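Local coordinates for protein fluvirucin B1 DH domain from module 1 (Actinomadura vulgaris, PDB 6OBV) that probably catalyses the dehydration of a beta-hydroxyacyl polyketide intermediate in module 1 of the polyketide synthase that makes fluvirucin B1, at residues Pro38-Ala42 / Leu54-Ile58; Glu209-Asp213 / Gly261-Val265. One frame throughout, in Å; residues are numbered along the deposited sequence.

Contact 1 (Pro38-Ala42 / Leu54-Ile58)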
loop_
_atom_site.group_PDB
_atom_site.type_symbol
_atom_site.label_atom_id
_atom_site.label_comp_id
_atom_site.label_asym_id
_atom_site.label_seq_id
_atom_site.Cartn_x
_atom_site.Cartn_y
_atom_site.Cartn_z
ATOM N N PRO A 38 -1.535 -16.829 -0.265
ATOM C CA PRO A 38 -2.884 -16.952 0.330
ATOM C C PRO A 38 -3.241 -15.863 1.331
ATOM O O PRO A 38 -4.432 -15.627 1.564
ATOM C CB PRO A 38 -2.846 -18.335 1.006
ATOM C CG PRO A 38 -1.806 -19.108 0.247
ATOM C CD PRO A 38 -0.751 -18.071 -0.102
ATOM N N MET A 39 -2.268 -15.193 1.946
ATOM C CA MET A 39 -2.583 -14.204 2.962
ATOM C C MET A 39 -2.235 -12.789 2.549
ATOM O O MET A 39 -2.746 -11.848 3.165
ATOM C CB MET A 39 -1.852 -14.522 4.279
ATOM C CG MET A 39 -2.094 -15.927 4.791
ATOM S SD MET A 39 -1.543 -16.164 6.498
ATOM C CE MET A 39 0.217 -16.170 6.315
ATOM N N LEU A 40 -1.379 -12.619 1.540
ATOM C CA LEU A 40 -0.988 -11.308 1.031
ATOM C C LEU A 40 -1.314 -11.218 -0.449
ATOM O O LEU A 40 -1.000 -12.139 -1.208
ATOM C CB LEU A 40 0.500 -11.057 1.216
ATOM C CG LEU A 40 0.982 -11.143 2.645
ATOM C CD1 LEU A 40 2.461 -11.316 2.576
ATOM C CD2 LEU A 40 0.571 -9.877 3.424
ATOM N N GLY A 41 -1.908 -10.099 -0.859
ATOM C CA GLY A 41 -2.337 -9.922 -2.226
ATOM C C GLY A 41 -1.768 -8.715 -2.951
ATOM O O GLY A 41 -2.023 -8.564 -4.153
ATOM N N ALA A 42 -1.001 -7.854 -2.270
ATOM C CA ALA A 42 -0.537 -6.628 -2.917
ATOM C C ALA A 42 0.813 -6.184 -2.367
ATOM O O ALA A 42 1.068 -6.290 -1.167
ATOM C CB ALA A 42 -1.560 -5.499 -2.750
ATOM N N LEU A 54 3.458 -4.792 2.093
ATOM C CA LEU A 54 2.585 -5.803 1.516
ATOM C C LEU A 54 1.345 -5.896 2.381
ATOM O O LEU A 54 1.436 -5.838 3.613
ATOM C CB LEU A 54 3.261 -7.174 1.447
ATOM C CG LEU A 54 4.409 -7.309 0.449
ATOM C CD1 LEU A 54 5.695 -6.661 1.008
ATOM C CD2 LEU A 54 4.624 -8.783 0.123
ATOM N N THR A 55 0.193 -6.039 1.734
ATOM C CA THR A 55 -1.086 -5.975 2.414
ATOM C C THR A 55 -1.886 -7.230 2.113
ATOM O O THR A 55 -1.753 -7.821 1.039
ATOM C CB THR A 55 -1.895 -4.766 1.967
ATOM O OG1 THR A 55 -2.284 -4.966 0.592
ATOM C CG2 THR A 55 -1.062 -3.502 2.108
ATOM N N GLY A 56 -2.733 -7.616 3.061
ATOM C CA GLY A 56 -3.604 -8.743 2.839
ATOM C C GLY A 56 -4.723 -8.755 3.848
ATOM O O GLY A 56 -4.918 -7.798 4.602
ATOM N N ARG A 57 -5.479 -9.847 3.835
ATOM C CA ARG A 57 -6.604 -10.001 4.743
ATOM C C ARG A 57 -6.819 -11.488 4.995
ATOM O O ARG A 57 -6.569 -12.318 4.117
ATOM C CB ARG A 57 -7.870 -9.335 4.182
ATOM C CG ARG A 57 -8.965 -10.296 3.798
ATOM C CD ARG A 57 -10.167 -9.590 3.209
ATOM N NE ARG A 57 -10.864 -8.759 4.183
ATOM C CZ ARG A 57 -11.929 -8.008 3.896
ATOM N NH1 ARG A 57 -12.417 -7.986 2.659
ATOM N NH2 ARG A 57 -12.505 -7.273 4.844
ATOM N N ILE A 58 -7.250 -11.825 6.218
ATOM C CA ILE A 58 -7.551 -13.206 6.570
ATOM C C ILE A 58 -8.831 -13.243 7.394
ATOM O O ILE A 58 -9.271 -12.236 7.954
ATOM C CB ILE A 58 -6.388 -13.887 7.336
ATOM C CG1 ILE A 58 -6.087 -13.135 8.619
ATOM C CG2 ILE A 58 -5.123 -13.983 6.465
ATOM C CD1 ILE A 58 -4.899 -13.687 9.371
#
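With chi1 at -58°, L40 turns its CG away from the carbonyl carbon, beside the backbone N, and with chi2 at 162° its CD1 methyl reaches CD2 of L54, 4.1 Å away, the two leucines crossing at about a right angle. M39 has a similar first torsion (-54°), and its CG lies 4.0 Å from CG2 of I58. M39, L40 and L54 touch helix 79-92, while I58 rests against F77 and strand 115-121. Between these pairs the backbones follow a classic beta bulge: G41 and A42 both face T55. The carbonyl O of T55 receives the N-H of G41 at 3.0 Å, in the carbonyl plane, and that of A42 only weakly. T55 N returns a bond to A42 O at 3.0 Å. G56 has no side chain, and its CA lies close against M39 O, 3.2 Å away, in a CA-H...O contact. On the face that carries A42 and T55, CB of A42 packs on T55 OG1 at 3.5 Å, while that hydroxyl bonds to L30 O and Q32 NE2 of the second subunit. The contact thus combines an apolar seam under helix 79-92 with a buried hydroxyl satisfied across the subunit interface.

Contact 2 (Glu209-Asp213 / Gly261-Val265); sequences EVELD and GAQRV
E211 and R264 face each other as a non-hydrogen-bonded antiparallel pair, and their side chains run side by side in the same direction. Both first torsions place CG beside the backbone N (chi1 -44° and -41°), which brings the two CG atoms to 3.9 Å. The meeting is one of methylene groups: E211 continues extended while R264 bends at chi3, and E211 OE2 stays 5.0 Å from R264 NH1, too far for a salt bridge. The carboxylate instead pairs with R198. On the other face, CB of V210 lies 4.2 Å from the CG2 methyl of V265. CG of L212 lies 3.6 Å from Q263 O, and the same oxygen takes the N-H of L212 at 3.1 Å, nearly head-on. Two further bonds, V265 N to V210 O at 2.9 Å and V210 N to V265 O, fix the register of the strands. Strand 205-211 therefore lies between two antiparallel neighbours, 264-271 on this side and 196-202 on the other, where E209 also reaches R198. Helix 227-232 covers the valine face, its L229 touching V210, L212 and V265, while the opposite face, with E211 and R264, carries the salt bridge of E211 to R198 of strand 196-202.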
loop_
_atom_site.group_PDB
_atom_site.type_symbol
_atom_site.label_atom_id
_atom_site.label_comp_id
_atom_site.label_asym_id
_atom_site.label_seq_id
_atom_site.Cartn_x
_atom_site.Cartn_y
_atom_site.Cartn_z
ATOM N N GLU A 209 7.784 -36.879 11.979
ATOM C CA GLU A 209 7.132 -36.734 10.690
ATOM C C GLU A 209 5.791 -36.068 10.933
ATOM O O GLU A 209 5.058 -36.460 11.848
ATOM C CB GLU A 209 6.958 -38.077 9.992
ATOM C CG GLU A 209 8.256 -38.769 9.706
ATOM C CD GLU A 209 8.073 -40.087 8.964
ATOM O OE1 GLU A 209 6.916 -40.538 8.812
ATOM O OE2 GLU A 209 9.094 -40.665 8.525
ATOM N N VAL A 210 5.496 -35.046 10.129
ATOM C CA VAL A 210 4.346 -34.168 10.307
ATOM C C VAL A 210 3.656 -34.008 8.955
ATOM O O VAL A 210 4.328 -33.788 7.941
ATOM C CB VAL A 210 4.780 -32.795 10.855
ATOM C CG1 VAL A 210 3.571 -31.970 11.199
ATOM C CG2 VAL A 210 5.685 -32.959 12.049
ATOM N N GLU A 211 2.322 -34.129 8.934
ATOM C CA GLU A 211 1.551 -34.072 7.695
ATOM C C GLU A 211 0.310 -33.207 7.882
ATOM O O GLU A 211 -0.368 -33.303 8.911
ATOM C CB GLU A 211 1.102 -35.465 7.225
ATOM C CG GLU A 211 2.156 -36.581 7.294
ATOM C CD GLU A 211 1.539 -37.978 7.308
ATOM O OE1 GLU A 211 0.342 -38.115 6.971
ATOM O OE2 GLU A 211 2.253 -38.940 7.659
ATOM N N LEU A 212 -0.006 -32.387 6.873
ATOM C CA LEU A 212 -1.236 -31.610 6.902
ATOM C C LEU A 212 -2.451 -32.505 6.669
ATOM O O LEU A 212 -2.377 -33.512 5.966
ATOM C CB LEU A 212 -1.218 -30.530 5.825
ATOM C CG LEU A 212 -0.164 -29.443 5.926
ATOM C CD1 LEU A 212 -0.245 -28.554 4.702
ATOM C CD2 LEU A 212 -0.422 -28.642 7.183
ATOM N N ASP A 213 -3.578 -32.125 7.276
ATOM C CA ASP A 213 -4.878 -32.644 6.870
ATOM C C ASP A 213 -5.114 -32.361 5.391
ATOM O O ASP A 213 -4.484 -31.486 4.788
ATOM C CB ASP A 213 -6.000 -31.987 7.669
ATOM C CG ASP A 213 -6.351 -32.734 8.923
ATOM O OD1 ASP A 213 -5.578 -33.625 9.354
ATOM O OD2 ASP A 213 -7.419 -32.403 9.483
ATOM N N GLY A 261 6.076 -24.760 -0.359
ATOM C CA GLY A 261 4.829 -25.481 -0.582
ATOM C C GLY A 261 4.783 -26.927 -0.125
ATOM O O GLY A 261 4.112 -27.741 -0.762
ATOM N N ALA A 262 5.466 -27.278 0.963
ATOM C CA ALA A 262 5.451 -28.665 1.413
ATOM C C ALA A 262 4.131 -29.004 2.094
ATOM O O ALA A 262 3.478 -28.145 2.709
ATOM C CB ALA A 262 6.605 -28.948 2.372
ATOM N N GLN A 263 3.745 -30.273 1.966
ATOM C CA GLN A 263 2.583 -30.860 2.624
ATOM C C GLN A 263 2.954 -31.767 3.792
ATOM O O GLN A 263 2.238 -31.807 4.794
ATOM C CB GLN A 263 1.762 -31.679 1.625
ATOM C CG GLN A 263 1.536 -31.022 0.286
ATOM C CD GLN A 263 0.786 -31.934 -0.659
ATOM O OE1 GLN A 263 -0.016 -32.771 -0.225
ATOM N NE2 GLN A 263 1.039 -31.786 -1.959
ATOM N N ARG A 264 4.028 -32.532 3.656
ATOM C CA ARG A 264 4.518 -33.432 4.689
ATOM C C ARG A 264 6.012 -33.189 4.831
ATOM O O ARG A 264 6.689 -32.887 3.845
ATOM C CB ARG A 264 4.237 -34.903 4.335
ATOM C CG ARG A 264 2.859 -35.143 3.730
ATOM C CD ARG A 264 2.646 -36.596 3.321
ATOM N NE ARG A 264 3.757 -37.105 2.530
ATOM C CZ ARG A 264 3.942 -38.396 2.257
ATOM N NH1 ARG A 264 3.078 -39.291 2.717
ATOM N NH2 ARG A 264 4.985 -38.798 1.528
ATOM N N VAL A 265 6.526 -33.266 6.057
ATOM C CA VAL A 265 7.933 -32.980 6.294
ATOM C C VAL A 265 8.488 -33.929 7.342
ATOM O O VAL A 265 7.756 -34.549 8.118
ATOM C CB VAL A 265 8.190 -31.518 6.748
ATOM C CG1 VAL A 265 7.809 -30.491 5.638
ATOM C CG2 VAL A 265 7.511 -31.228 8.085
#

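Followed from the N terminus, contact 1 comes first: it brings strands 40-45 and 52-58 together as a hairpin, closing a short loop of 11 residues between its segments. Contact 2 opens only after this loop is complete and closes a longer one of 47 residues, which carries helices 214-218, 227-232 and 238-241 before the chain returns through strand 247-257. The two loops are in series, neither nesting nor crossing. Their centres lie 23 Å apart and their nearest atoms about 9 Å, without touching. The pair is consistent with the double-hotdog fold of polyketide synthase dehydratases: contact 1 joins strands consecutive in sequence in the N-terminal half, and contact 2 joins strands of the C-terminal half that are adjacent in the sheet but distant in sequence.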